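Local coordinates for putative molybdenum carrier protein (Syntrophus aciditrophicus SB, PDB 3IMK) that is of unproven function but, as a putative molybdenum carrier of the SLOG superfamily, may bind molybdenum, at residues G36-G41 with L55-T60; G14-A19 with R42-G47; I79-I84 with H105-R110; D20-D25 with E144-T149. All coordinates share one frame; numbering follows the deposited sequence.

Contact 1 (G36-G41 with L55-T60); sequences GWVPKG and LQEMPT
Trp37 lays one face of its indole over the CB methylene of Gln56, a CH-pi contact in which CB stands 4.0 Å from the centroid of the Trp37 six-membered ring and 22° off the normal. The selenium of Met58, a selenomethionine, comes to the same ring obliquely, a bend at chi2 turning SE to within 3.6 Å of Trp37 CE3 as a Met-aromatic contact. Beneath these side chains the backbones pair as parallel strands, 34-38 beside the outermost strand 56-57 of a six-stranded parallel sheet. Val38 N gives its hydrogen to Gln56 O, and Val38 O takes one from Met58 N, 2.9 Å away. Val38 lies on the sheet face away from Trp37, its CG1 meeting Leu55 CD1 at 3.7 Å. Gln56 bends at chi2 (72°), and its OE1 accepts from Gly36 N at 3.0 Å. Beyond strand 34-38, Gly41 N donates to Glu57 OE1 at 2.8 Å from well above the carboxylate plane, while one water joins Lys40 NZ to Pro59 O. The indole N-H is bonded to Asp73 and Lys69 makes a cation-pi contact with the ring, so polar partners and carbon packing together fix Trp37. It lines a pocket with Met58 and Pro59 that holds a polyether, probably from the crystallisation liquor; this chemistry is consistent with a partly apolar surface for an ether chain.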
loop_
_atom_site.group_PDB
_atom_site.type_symbol
_atom_site.label_atom_id
_atom_site.label_comp_id
_atom_site.label_asym_id
_atom_site.label_seq_id
_atom_site.Cartn_x
_atom_site.Cartn_y
_atom_site.Cartn_z
ATOM N N GLY A 36 -4.750 -2.206 9.004
ATOM C CA GLY A 36 -5.326 -1.267 8.054
ATOM C C GLY A 36 -6.772 -0.979 8.359
ATOM O O GLY A 36 -7.507 -1.801 8.918
ATOM N N TRP A 37 -7.195 0.178 7.933
ATOM C CA TRP A 37 -8.575 0.612 8.055
ATOM C C TRP A 37 -9.344 0.259 6.800
ATOM O O TRP A 37 -8.909 0.517 5.691
ATOM C CB TRP A 37 -8.600 2.116 8.239
ATOM C CG TRP A 37 -7.992 2.512 9.548
ATOM C CD1 TRP A 37 -6.700 2.945 9.762
ATOM C CD2 TRP A 37 -8.623 2.501 10.836
ATOM N NE1 TRP A 37 -6.492 3.230 11.125
ATOM C CE2 TRP A 37 -7.671 2.979 11.790
ATOM C CE3 TRP A 37 -9.917 2.212 11.259
ATOM C CZ2 TRP A 37 -7.986 3.125 13.144
ATOM C CZ3 TRP A 37 -10.214 2.316 12.611
ATOM C CH2 TRP A 37 -9.257 2.759 13.531
ATOM N N VAL A 38 -10.517 -0.328 6.995
ATOM C CA VAL A 38 -11.434 -0.711 5.937
ATOM C C VAL A 38 -12.768 0.003 6.166
ATOM O O VAL A 38 -13.049 0.454 7.282
ATOM C CB VAL A 38 -11.610 -2.279 5.894
ATOM C CG1 VAL A 38 -10.268 -2.946 5.559
ATOM C CG2 VAL A 38 -12.209 -2.846 7.164
ATOM N N PRO A 39 -13.619 0.077 5.133
ATOM C CA PRO A 39 -14.961 0.649 5.386
ATOM C C PRO A 39 -15.739 -0.129 6.423
ATOM O O PRO A 39 -15.534 -1.322 6.556
ATOM C CB PRO A 39 -15.645 0.550 4.007
ATOM C CG PRO A 39 -14.496 0.428 3.014
ATOM C CD PRO A 39 -13.476 -0.382 3.745
ATOM N N LYS A 40 -16.698 0.520 7.094
ATOM C CA LYS A 40 -17.680 -0.224 7.860
ATOM C C LYS A 40 -18.222 -1.368 7.001
ATOM O O LYS A 40 -18.492 -1.185 5.826
ATOM C CB LYS A 40 -18.804 0.693 8.316
ATOM C CG LYS A 40 -19.752 0.043 9.282
ATOM C CD LYS A 40 -20.910 0.980 9.619
ATOM C CE LYS A 40 -21.931 1.168 8.472
ATOM N NZ LYS A 40 -23.159 1.893 8.956
ATOM N N GLY A 41 -18.336 -2.556 7.584
ATOM C CA GLY A 41 -18.802 -3.740 6.858
ATOM C C GLY A 41 -17.719 -4.450 6.059
ATOM O O GLY A 41 -17.969 -5.455 5.418
ATOM N N LEU A 55 -8.183 -6.642 10.439
ATOM C CA LEU A 55 -8.297 -5.231 10.008
ATOM C C LEU A 55 -9.273 -4.483 10.866
ATOM O O LEU A 55 -10.015 -5.101 11.636
ATOM C CB LEU A 55 -8.692 -5.140 8.535
ATOM C CG LEU A 55 -7.742 -5.919 7.601
ATOM C CD1 LEU A 55 -8.329 -6.036 6.250
ATOM C CD2 LEU A 55 -6.399 -5.191 7.440
ATOM N N GLN A 56 -9.297 -3.155 10.741
ATOM C CA GLN A 56 -10.130 -2.338 11.628
ATOM C C GLN A 56 -11.169 -1.572 10.809
ATOM O O GLN A 56 -10.843 -0.911 9.829
ATOM C CB GLN A 56 -9.202 -1.355 12.354
ATOM C CG GLN A 56 -8.057 -2.042 13.233
ATOM C CD GLN A 56 -6.847 -2.747 12.474
ATOM O OE1 GLN A 56 -6.160 -2.142 11.655
ATOM N NE2 GLN A 56 -6.565 -4.015 12.840
ATOM N N GLU A 57 -12.448 -1.645 11.212
ATOM C CA GLU A 57 -13.509 -0.962 10.508
ATOM C C GLU A 57 -13.621 0.516 10.901
ATOM O O GLU A 57 -13.566 0.849 12.101
ATOM C CB GLU A 57 -14.862 -1.662 10.726
ATOM C CG GLU A 57 -14.995 -2.984 10.037
ATOM C CD GLU A 57 -16.347 -3.646 10.311
ATOM O OE1 GLU A 57 -17.391 -2.969 10.197
ATOM O OE2 GLU A 57 -16.359 -4.857 10.611
HETATM N N MSE A 58 -13.868 1.341 9.877
HETATM C CA MSE A 58 -14.199 2.771 10.046
HETATM C C MSE A 58 -15.674 2.917 10.453
HETATM O O MSE A 58 -16.468 1.976 10.333
HETATM C CB MSE A 58 -13.961 3.535 8.763
HETATM C CG MSE A 58 -12.526 3.574 8.324
HETATM SE SE MSE A 58 -11.524 4.867 9.518
HETATM C CE MSE A 58 -12.251 6.553 8.830
ATOM N N PRO A 59 -16.053 4.099 10.930
ATOM C CA PRO A 59 -17.454 4.316 11.326
ATOM C C PRO A 59 -18.487 4.307 10.212
ATOM O O PRO A 59 -19.681 4.099 10.488
ATOM C CB PRO A 59 -17.428 5.707 11.974
ATOM C CG PRO A 59 -16.026 6.070 12.198
ATOM C CD PRO A 59 -15.178 5.248 11.276
ATOM N N THR A 60 -18.073 4.577 8.989
ATOM C CA THR A 60 -18.987 4.574 7.851
ATOM C C THR A 60 -18.421 3.742 6.724
ATOM O O THR A 60 -17.249 3.375 6.736
ATOM C CB THR A 60 -19.355 6.015 7.298
ATOM O OG1 THR A 60 -18.289 6.537 6.474
ATOM C CG2 THR A 60 -19.610 6.970 8.447
HETATM O O HOH W 1 -22.325 4.615 9.349
#

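Contact 2 (G14-A19 with R42-G47); sequences GGQTGA and RLAEGG
Both segments are almost entirely loop: segment 14-19 leads from strand 10-12 into helix 19-29, which begins at Ala19, and its nearest alpha carbon to segment 42-47 is that of Gln16, 5.2 Å from Ala44 CA. This glycine-rich link between the first strand and helix belongs to the Rossmann-like SLOG fold, with Gly18 at the N-cap position; facing it, Ala44 to Gly47 form a type II turn. Gln16 joins the two loops through its amide oxygen. OE1 takes Glu45 N across the contact at 2.9 Å and Thr17 N of its own loop at 3.0 Å, both in the carbonyl plane and on lone pairs. CG anti to the backbone N (chi1 -175°) and a bend at chi2 turn the chain toward its neighbour. Replacing Gln16 by an alanine would probably leave Glu45 N and Thr17 N without their shared acceptor and weaken the tie between the loops. One water bridges the backbones by donating to Gly14 O and Leu43 O. The Glu45 carboxylate also forms a salt bridge with Arg138 through OE2, and its OE1 receives Gly140 N. Thr17 OG1, also bonded to Ala139 N, donates to Glu45 OE1 on its anti side at 2.7 Å.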
loop_
_atom_site.group_PDB
_atom_site.type_symbol
_atom_site.label_atom_id
_atom_site.label_comp_id
_atom_site.label_asym_id
_atom_site.label_seq_id
_atom_site.Cartn_x
_atom_site.Cartn_y
_atom_site.Cartn_z
ATOM N N GLY A 14 -5.860 -0.636 2.783
ATOM C CA GLY A 14 -7.304 -0.463 2.887
ATOM C C GLY A 14 -8.101 -1.688 2.509
ATOM O O GLY A 14 -9.308 -1.605 2.419
ATOM N N GLY A 15 -7.438 -2.824 2.312
ATOM C CA GLY A 15 -8.147 -4.108 2.125
ATOM C C GLY A 15 -8.728 -4.306 0.730
ATOM O O GLY A 15 -9.315 -5.374 0.507
ATOM N N GLN A 16 -8.639 -3.347 -0.172
ATOM C CA GLN A 16 -9.251 -3.486 -1.514
ATOM C C GLN A 16 -8.567 -4.649 -2.243
ATOM O O GLN A 16 -7.435 -5.006 -1.949
ATOM C CB GLN A 16 -9.076 -2.172 -2.297
ATOM C CG GLN A 16 -9.720 -2.031 -3.656
ATOM C CD GLN A 16 -11.233 -2.277 -3.606
ATOM O OE1 GLN A 16 -11.664 -3.424 -3.463
ATOM N NE2 GLN A 16 -12.049 -1.203 -3.689
ATOM N N THR A 17 -9.216 -5.164 -3.290
ATOM C CA THR A 17 -8.508 -6.068 -4.190
ATOM C C THR A 17 -7.380 -5.284 -4.875
ATOM O O THR A 17 -7.291 -4.056 -4.837
ATOM C CB THR A 17 -9.460 -6.575 -5.305
ATOM O OG1 THR A 17 -9.887 -5.433 -6.030
ATOM C CG2 THR A 17 -10.684 -7.308 -4.693
ATOM N N GLY A 18 -6.472 -6.018 -5.518
ATOM C CA GLY A 18 -5.371 -5.378 -6.203
ATOM C C GLY A 18 -4.170 -5.082 -5.338
ATOM O O GLY A 18 -3.744 -5.921 -4.583
ATOM N N ALA A 19 -3.678 -3.852 -5.384
ATOM C CA ALA A 19 -2.503 -3.484 -4.609
ATOM C C ALA A 19 -2.691 -3.683 -3.098
ATOM O O ALA A 19 -1.803 -4.225 -2.424
ATOM C CB ALA A 19 -2.114 -1.987 -4.884
ATOM N N ARG A 42 -16.485 -3.955 6.152
ATOM C CA ARG A 42 -15.355 -4.540 5.444
ATOM C C ARG A 42 -15.577 -4.559 3.919
ATOM O O ARG A 42 -15.177 -5.493 3.209
ATOM C CB ARG A 42 -14.991 -5.952 5.968
ATOM C CG ARG A 42 -14.918 -6.101 7.446
ATOM C CD ARG A 42 -14.777 -7.572 7.816
ATOM N NE ARG A 42 -13.537 -8.192 7.358
ATOM C CZ ARG A 42 -12.404 -8.181 8.061
ATOM N NH1 ARG A 42 -12.297 -7.499 9.188
ATOM N NH2 ARG A 42 -11.348 -8.827 7.611
ATOM N N LEU A 43 -16.192 -3.510 3.404
ATOM C CA LEU A 43 -16.555 -3.511 1.995
ATOM C C LEU A 43 -15.348 -3.446 1.071
ATOM O O LEU A 43 -14.364 -2.723 1.354
ATOM C CB LEU A 43 -17.524 -2.385 1.654
ATOM C CG LEU A 43 -18.761 -2.333 2.526
ATOM C CD1 LEU A 43 -19.675 -1.124 2.087
ATOM C CD2 LEU A 43 -19.570 -3.630 2.502
ATOM N N ALA A 44 -15.457 -4.151 -0.065
ATOM C CA ALA A 44 -14.421 -4.168 -1.085
ATOM C C ALA A 44 -15.042 -4.682 -2.381
ATOM O O ALA A 44 -16.110 -5.310 -2.384
ATOM C CB ALA A 44 -13.244 -5.052 -0.650
ATOM N N GLU A 45 -14.366 -4.429 -3.480
ATOM C CA GLU A 45 -14.686 -5.115 -4.726
ATOM C C GLU A 45 -14.539 -6.618 -4.503
ATOM O O GLU A 45 -13.570 -7.048 -3.853
ATOM C CB GLU A 45 -13.716 -4.677 -5.804
ATOM C CG GLU A 45 -13.910 -5.389 -7.110
ATOM C CD GLU A 45 -12.899 -4.947 -8.148
ATOM O OE1 GLU A 45 -11.721 -5.299 -8.013
ATOM O OE2 GLU A 45 -13.317 -4.272 -9.108
ATOM N N GLY A 46 -15.507 -7.402 -4.981
ATOM C CA GLY A 46 -15.438 -8.866 -4.759
ATOM C C GLY A 46 -15.935 -9.361 -3.413
ATOM O O GLY A 46 -15.878 -10.577 -3.143
ATOM N N GLY A 47 -16.507 -8.501 -2.587
ATOM C CA GLY A 47 -17.168 -8.859 -1.358
ATOM C C GLY A 47 -16.386 -8.558 -0.098
ATOM O O GLY A 47 -15.257 -8.074 -0.144
HETATM O O HOH W 2 -11.678 -2.068 0.810
#

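Contact 3 (I79-I84 with H105-R110); sequences IISHGI and HIDLDR
Asp107 OD1 is gripped from opposite faces of its carboxylate: Gly83 N reaches it across the contact at 2.7 Å, and Asp109 N, two residues on, closes an Asx turn at 2.9 Å. CG anti to the backbone N (chi1 180°) sets the carboxylate where both loops converge. A second polar chain runs through Ser81, whose hydroxyl donates to Gly83 O and accepts from His105 NE2, with OG 2.7 Å from NE2 and only 6° out of the imidazole plane. The edge of that ring also passes Ile79 O, which lies 3.4 Å from His105 CD2. These bonds finish a parallel strand pair, 79-81 with 105-107, at 13° between axes, joined by the beta-alpha-beta unit through helix 87-98. Ile106 N to Ile79 O and Leu108 N to Ser81 O are among its ladder bonds. On the face bearing Ile80, that residue's CG2 touches Leu108 CD1 at 3.8 Å; helix 145-157 packs there too. His82 rests against Leu108 CB and near Asp109 OD1, while its ND1 is bonded to Asp142. With its one hydrogen given to Gly83 O, the Ser81 hydroxyl can only accept from His105, consistent with a proton on NE2; the two bonds probably fix hydroxyl and imidazole.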
loop_
_atom_site.group_PDB
_atom_site.type_symbol
_atom_site.label_atom_id
_atom_site.label_comp_id
_atom_site.label_asym_id
_atom_site.label_seq_id
_atom_site.Cartn_x
_atom_site.Cartn_y
_atom_site.Cartn_z
ATOM N N ILE A 79 2.533 4.085 -3.350
ATOM C CA ILE A 79 1.415 3.909 -4.296
ATOM C C ILE A 79 1.991 3.190 -5.530
ATOM O O ILE A 79 2.948 3.659 -6.115
ATOM C CB ILE A 79 0.734 5.239 -4.727
ATOM C CG1 ILE A 79 0.399 6.091 -3.483
ATOM C CG2 ILE A 79 -0.525 4.898 -5.526
ATOM C CD1 ILE A 79 -0.164 7.486 -3.767
ATOM N N ILE A 80 1.421 2.054 -5.892
ATOM C CA ILE A 80 1.891 1.251 -7.010
ATOM C C ILE A 80 0.803 1.228 -8.100
ATOM O O ILE A 80 -0.335 0.901 -7.812
ATOM C CB ILE A 80 2.218 -0.183 -6.532
ATOM C CG1 ILE A 80 3.144 -0.162 -5.314
ATOM C CG2 ILE A 80 2.829 -0.979 -7.712
ATOM C CD1 ILE A 80 3.233 -1.508 -4.542
ATOM N N SER A 81 1.179 1.496 -9.358
ATOM C CA SER A 81 0.259 1.478 -10.477
ATOM C C SER A 81 0.967 1.085 -11.755
ATOM O O SER A 81 2.202 0.989 -11.803
ATOM C CB SER A 81 -0.346 2.864 -10.699
ATOM O OG SER A 81 0.589 3.759 -11.240
ATOM N N HIS A 82 0.150 0.903 -12.780
ATOM C CA HIS A 82 0.580 0.950 -14.181
ATOM C C HIS A 82 -0.058 2.150 -14.812
ATOM O O HIS A 82 -1.280 2.168 -15.002
ATOM C CB HIS A 82 0.216 -0.330 -14.945
ATOM C CG HIS A 82 0.880 -1.567 -14.422
ATOM N ND1 HIS A 82 0.186 -2.529 -13.719
ATOM C CD2 HIS A 82 2.163 -2.003 -14.499
ATOM C CE1 HIS A 82 1.012 -3.515 -13.407
ATOM N NE2 HIS A 82 2.226 -3.213 -13.849
ATOM N N GLY A 83 0.733 3.192 -15.033
ATOM C CA GLY A 83 0.236 4.433 -15.600
ATOM C C GLY A 83 -0.043 5.513 -14.550
ATOM O O GLY A 83 0.107 5.308 -13.332
ATOM N N ILE A 84 -0.485 6.669 -15.032
ATOM C CA ILE A 84 -0.781 7.805 -14.168
ATOM C C ILE A 84 -1.891 7.459 -13.205
ATOM O O ILE A 84 -2.823 6.704 -13.520
ATOM C CB ILE A 84 -1.131 9.059 -14.990
ATOM C CG1 ILE A 84 -2.358 8.798 -15.863
ATOM C CG2 ILE A 84 0.131 9.483 -15.770
ATOM C CD1 ILE A 84 -3.633 9.432 -15.343
ATOM N N HIS A 105 5.241 7.271 -5.449
ATOM C CA HIS A 105 4.465 6.605 -6.465
ATOM C C HIS A 105 5.426 5.890 -7.428
ATOM O O HIS A 105 6.232 6.550 -8.070
ATOM C CB HIS A 105 3.636 7.629 -7.290
ATOM C CG HIS A 105 2.974 7.023 -8.499
ATOM N ND1 HIS A 105 2.700 7.729 -9.653
ATOM C CD2 HIS A 105 2.508 5.759 -8.702
ATOM C CE1 HIS A 105 2.129 6.913 -10.533
ATOM N NE2 HIS A 105 1.980 5.725 -9.975
ATOM N N ILE A 106 5.290 4.567 -7.488
ATOM C CA ILE A 106 5.973 3.711 -8.452
ATOM C C ILE A 106 4.996 3.404 -9.581
ATOM O O ILE A 106 3.986 2.738 -9.375
ATOM C CB ILE A 106 6.482 2.424 -7.802
ATOM C CG1 ILE A 106 7.552 2.740 -6.766
ATOM C CG2 ILE A 106 7.009 1.420 -8.847
ATOM C CD1 ILE A 106 8.838 3.485 -7.303
ATOM N N ASP A 107 5.341 3.834 -10.797
ATOM C CA ASP A 107 4.590 3.554 -12.011
ATOM C C ASP A 107 5.372 2.433 -12.741
ATOM O O ASP A 107 6.409 2.670 -13.343
ATOM C CB ASP A 107 4.453 4.816 -12.866
ATOM C CG ASP A 107 3.689 4.580 -14.147
ATOM O OD1 ASP A 107 3.427 3.409 -14.530
ATOM O OD2 ASP A 107 3.288 5.572 -14.791
ATOM N N LEU A 108 4.844 1.216 -12.657
ATOM C CA LEU A 108 5.504 0.040 -13.200
ATOM C C LEU A 108 5.364 -0.060 -14.702
ATOM O O LEU A 108 5.869 -1.027 -15.274
ATOM C CB LEU A 108 5.015 -1.227 -12.478
ATOM C CG LEU A 108 5.486 -1.374 -11.048
ATOM C CD1 LEU A 108 4.874 -2.619 -10.404
ATOM C CD2 LEU A 108 6.995 -1.401 -10.901
ATOM N N ASP A 109 4.773 0.950 -15.350
ATOM C CA ASP A 109 4.975 1.118 -16.804
ATOM C C ASP A 109 6.224 1.942 -17.151
ATOM O O ASP A 109 6.631 1.974 -18.323
ATOM C CB ASP A 109 3.769 1.768 -17.489
ATOM C CG ASP A 109 2.583 0.841 -17.640
ATOM O OD1 ASP A 109 2.675 -0.389 -17.389
ATOM O OD2 ASP A 109 1.494 1.347 -18.033
ATOM N N ARG A 110 6.801 2.619 -16.157
ATOM C CA ARG A 110 7.906 3.538 -16.398
ATOM C C ARG A 110 9.225 3.057 -15.823
ATOM O O ARG A 110 10.286 3.520 -16.249
ATOM C CB ARG A 110 7.587 4.918 -15.806
ATOM C CG ARG A 110 6.328 5.564 -16.361
ATOM C CD ARG A 110 6.557 6.444 -17.533
ATOM N NE ARG A 110 7.046 5.722 -18.704
ATOM C CZ ARG A 110 6.279 5.087 -19.599
ATOM N NH1 ARG A 110 4.947 5.076 -19.496
ATOM N NH2 ARG A 110 6.861 4.453 -20.618
#

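Contact 4 (D20-D25 with E144-T149); sequences DRAALD and EIYQAT
Tyr146 reaches from helix 145-157 to helix 19-29 and ends on Asp25, its OH donating to Asp25 OD2 at 2.6 Å. CG anti to the backbone N (chi1 175°) starts the side chain across to helix 19-29. The carboxylate oxygen lies at the edge of the ring and in its plane, whereas the carboxylate plane itself is turned 68° from the ring. Seen from the acid, the hydroxyl arrives on the anti side of OD2, slightly out of the carboxylate plane. Asp25 OD1 is bonded to the hydroxyl of Tyr53, so two tyrosines hold the group by different oxygens. Ala22 CB sits over the face of the Tyr146 ring, 4.1 Å from its centroid, in a CH-pi contact; the nearest ring atom, CD2, is 3.7 Å from that methyl. The two segments belong to the first and last helices of the chain's alpha/beta fold, and the axes of segments 20-25 and 145-149 cross at -37° with a closest approach of 8.3 Å. A leucine in place of Tyr146 would probably leave Asp25 OD2 without its hydroxyl donor and take the aromatic face away from Ala22. Ala22 CB is also wedged against Tyr146 O at 3.3 Å and against Thr149 CG2 at 3.5 Å. Thr149 turns that methyl anti to its backbone N, while its OG1 stays within its own helix, donating to Ile145 O, which also accepts Thr149 N from the opposite face of the carbonyl plane.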
loop_
_atom_site.group_PDB
_atom_site.type_symbol
_atom_site.label_atom_id
_atom_site.label_comp_id
_atom_site.label_asym_id
_atom_site.label_seq_id
_atom_site.Cartn_x
_atom_site.Cartn_y
_atom_site.Cartn_z
ATOM N N ASP A 20 -3.827 -3.223 -2.556
ATOM C CA ASP A 20 -4.027 -3.328 -1.096
ATOM C C ASP A 20 -3.907 -4.805 -0.644
ATOM O O ASP A 20 -3.372 -5.110 0.450
ATOM C CB ASP A 20 -5.423 -2.855 -0.684
ATOM C CG ASP A 20 -5.636 -1.359 -0.636
ATOM O OD1 ASP A 20 -4.731 -0.566 -0.916
ATOM O OD2 ASP A 20 -6.800 -1.017 -0.281
ATOM N N ARG A 21 -4.556 -5.698 -1.382
ATOM C CA ARG A 21 -4.650 -7.108 -0.997
ATOM C C ARG A 21 -3.291 -7.796 -1.119
ATOM O O ARG A 21 -2.864 -8.562 -0.216
ATOM C CB ARG A 21 -5.735 -7.810 -1.810
ATOM C CG ARG A 21 -6.216 -9.129 -1.160
ATOM C CD ARG A 21 -7.066 -8.886 0.125
ATOM N NE ARG A 21 -8.287 -8.104 -0.085
ATOM C CZ ARG A 21 -9.435 -8.593 -0.536
ATOM N NH1 ARG A 21 -9.554 -9.879 -0.818
ATOM N NH2 ARG A 21 -10.485 -7.794 -0.708
ATOM N N ALA A 22 -2.540 -7.452 -2.180
ATOM C CA ALA A 22 -1.191 -7.944 -2.305
ATOM C C ALA A 22 -0.324 -7.496 -1.138
ATOM O O ALA A 22 0.531 -8.265 -0.639
ATOM C CB ALA A 22 -0.543 -7.513 -3.651
ATOM N N ALA A 23 -0.463 -6.250 -0.717
ATOM C CA ALA A 23 0.316 -5.834 0.428
ATOM C C ALA A 23 0.116 -6.696 1.656
ATOM O O ALA A 23 1.079 -7.074 2.353
ATOM C CB ALA A 23 -0.008 -4.339 0.744
ATOM N N LEU A 24 -1.153 -7.011 1.951
ATOM C CA LEU A 24 -1.472 -7.819 3.118
ATOM C C LEU A 24 -0.983 -9.270 2.958
ATOM O O LEU A 24 -0.429 -9.846 3.879
ATOM C CB LEU A 24 -2.987 -7.790 3.396
ATOM C CG LEU A 24 -3.585 -6.399 3.641
ATOM C CD1 LEU A 24 -5.129 -6.499 3.892
ATOM C CD2 LEU A 24 -2.908 -5.654 4.808
ATOM N N ASP A 25 -1.155 -9.836 1.755
ATOM C CA ASP A 25 -0.764 -11.212 1.506
ATOM C C ASP A 25 0.749 -11.317 1.610
ATOM O O ASP A 25 1.285 -12.309 2.144
ATOM C CB ASP A 25 -1.272 -11.672 0.135
ATOM C CG ASP A 25 -2.759 -11.891 0.101
ATOM O OD1 ASP A 25 -3.365 -12.048 1.185
ATOM O OD2 ASP A 25 -3.331 -11.983 -1.019
ATOM N N GLU A 144 -3.230 -6.866 -13.584
ATOM C CA GLU A 144 -1.837 -7.202 -13.322
ATOM C C GLU A 144 -1.337 -6.586 -12.017
ATOM O O GLU A 144 -0.193 -6.877 -11.614
ATOM C CB GLU A 144 -0.910 -6.723 -14.471
ATOM C CG GLU A 144 -1.161 -7.420 -15.815
ATOM C CD GLU A 144 -0.242 -6.953 -16.961
ATOM O OE1 GLU A 144 0.309 -5.824 -16.880
ATOM O OE2 GLU A 144 -0.091 -7.707 -17.940
ATOM N N ILE A 145 -2.118 -5.732 -11.354
ATOM C CA ILE A 145 -1.559 -5.014 -10.206
ATOM C C ILE A 145 -1.289 -5.873 -8.964
ATOM O O ILE A 145 -0.324 -5.638 -8.268
ATOM C CB ILE A 145 -2.377 -3.745 -9.864
ATOM C CG1 ILE A 145 -1.540 -2.795 -9.007
ATOM C CG2 ILE A 145 -3.695 -4.108 -9.158
ATOM C CD1 ILE A 145 -0.323 -2.277 -9.648
ATOM N N TYR A 146 -2.111 -6.898 -8.727
ATOM C CA TYR A 146 -1.899 -7.756 -7.549
ATOM C C TYR A 146 -0.531 -8.433 -7.650
ATOM O O TYR A 146 0.295 -8.340 -6.755
ATOM C CB TYR A 146 -3.024 -8.806 -7.442
ATOM C CG TYR A 146 -2.770 -9.791 -6.319
ATOM C CD1 TYR A 146 -2.016 -10.933 -6.518
ATOM C CD2 TYR A 146 -3.281 -9.553 -5.045
ATOM C CE1 TYR A 146 -1.741 -11.799 -5.479
ATOM C CE2 TYR A 146 -3.009 -10.392 -4.005
ATOM C CZ TYR A 146 -2.261 -11.546 -4.237
ATOM O OH TYR A 146 -1.982 -12.411 -3.195
ATOM N N GLN A 147 -0.293 -9.112 -8.769
ATOM C CA GLN A 147 0.964 -9.867 -8.874
ATOM C C GLN A 147 2.180 -8.937 -9.021
ATOM O O GLN A 147 3.269 -9.265 -8.557
ATOM C CB GLN A 147 0.949 -10.873 -10.028
ATOM C CG GLN A 147 2.097 -11.895 -9.962
ATOM C CD GLN A 147 2.094 -12.703 -8.663
ATOM O OE1 GLN A 147 1.040 -13.228 -8.270
ATOM N NE2 GLN A 147 3.237 -12.779 -7.974
ATOM N N ALA A 148 1.996 -7.816 -9.701
ATOM C CA ALA A 148 3.084 -6.874 -9.826
ATOM C C ALA A 148 3.514 -6.355 -8.448
ATOM O O ALA A 148 4.726 -6.180 -8.169
ATOM C CB ALA A 148 2.660 -5.709 -10.712
ATOM N N THR A 149 2.509 -6.064 -7.605
ATOM C CA THR A 149 2.757 -5.637 -6.231
ATOM C C THR A 149 3.514 -6.718 -5.447
ATOM O O THR A 149 4.500 -6.436 -4.766
ATOM C CB THR A 149 1.439 -5.221 -5.552
ATOM O OG1 THR A 149 0.955 -4.077 -6.257
ATOM C CG2 THR A 149 1.700 -4.822 -4.101
#

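Contacts 1 and 3 lie at the two outermost strands of one parallel sheet, their centres about 26 Å apart and on opposite sides of the chain's centre. Contacts 2 and 4 lie between them. Segment 14-19 runs into helix segment 20-25, and Gly15 O lies 2.9 Å from Arg21 NH2, a probable hydrogen bond between contacts 2 and 4. Contact 1 meets contact 2 where Val38 CG1 is 3.5 Å from Gly14 O. Ile80 CD1 of contact 3 packs 3.7 Å from Thr149 CG2 of contact 4. Bound MES, probably from the crystallisation liquor, lies about 4 Å from the Thr17 side chain and about 3 Å from that of Tyr146; the polyether pocket belongs to contact 1.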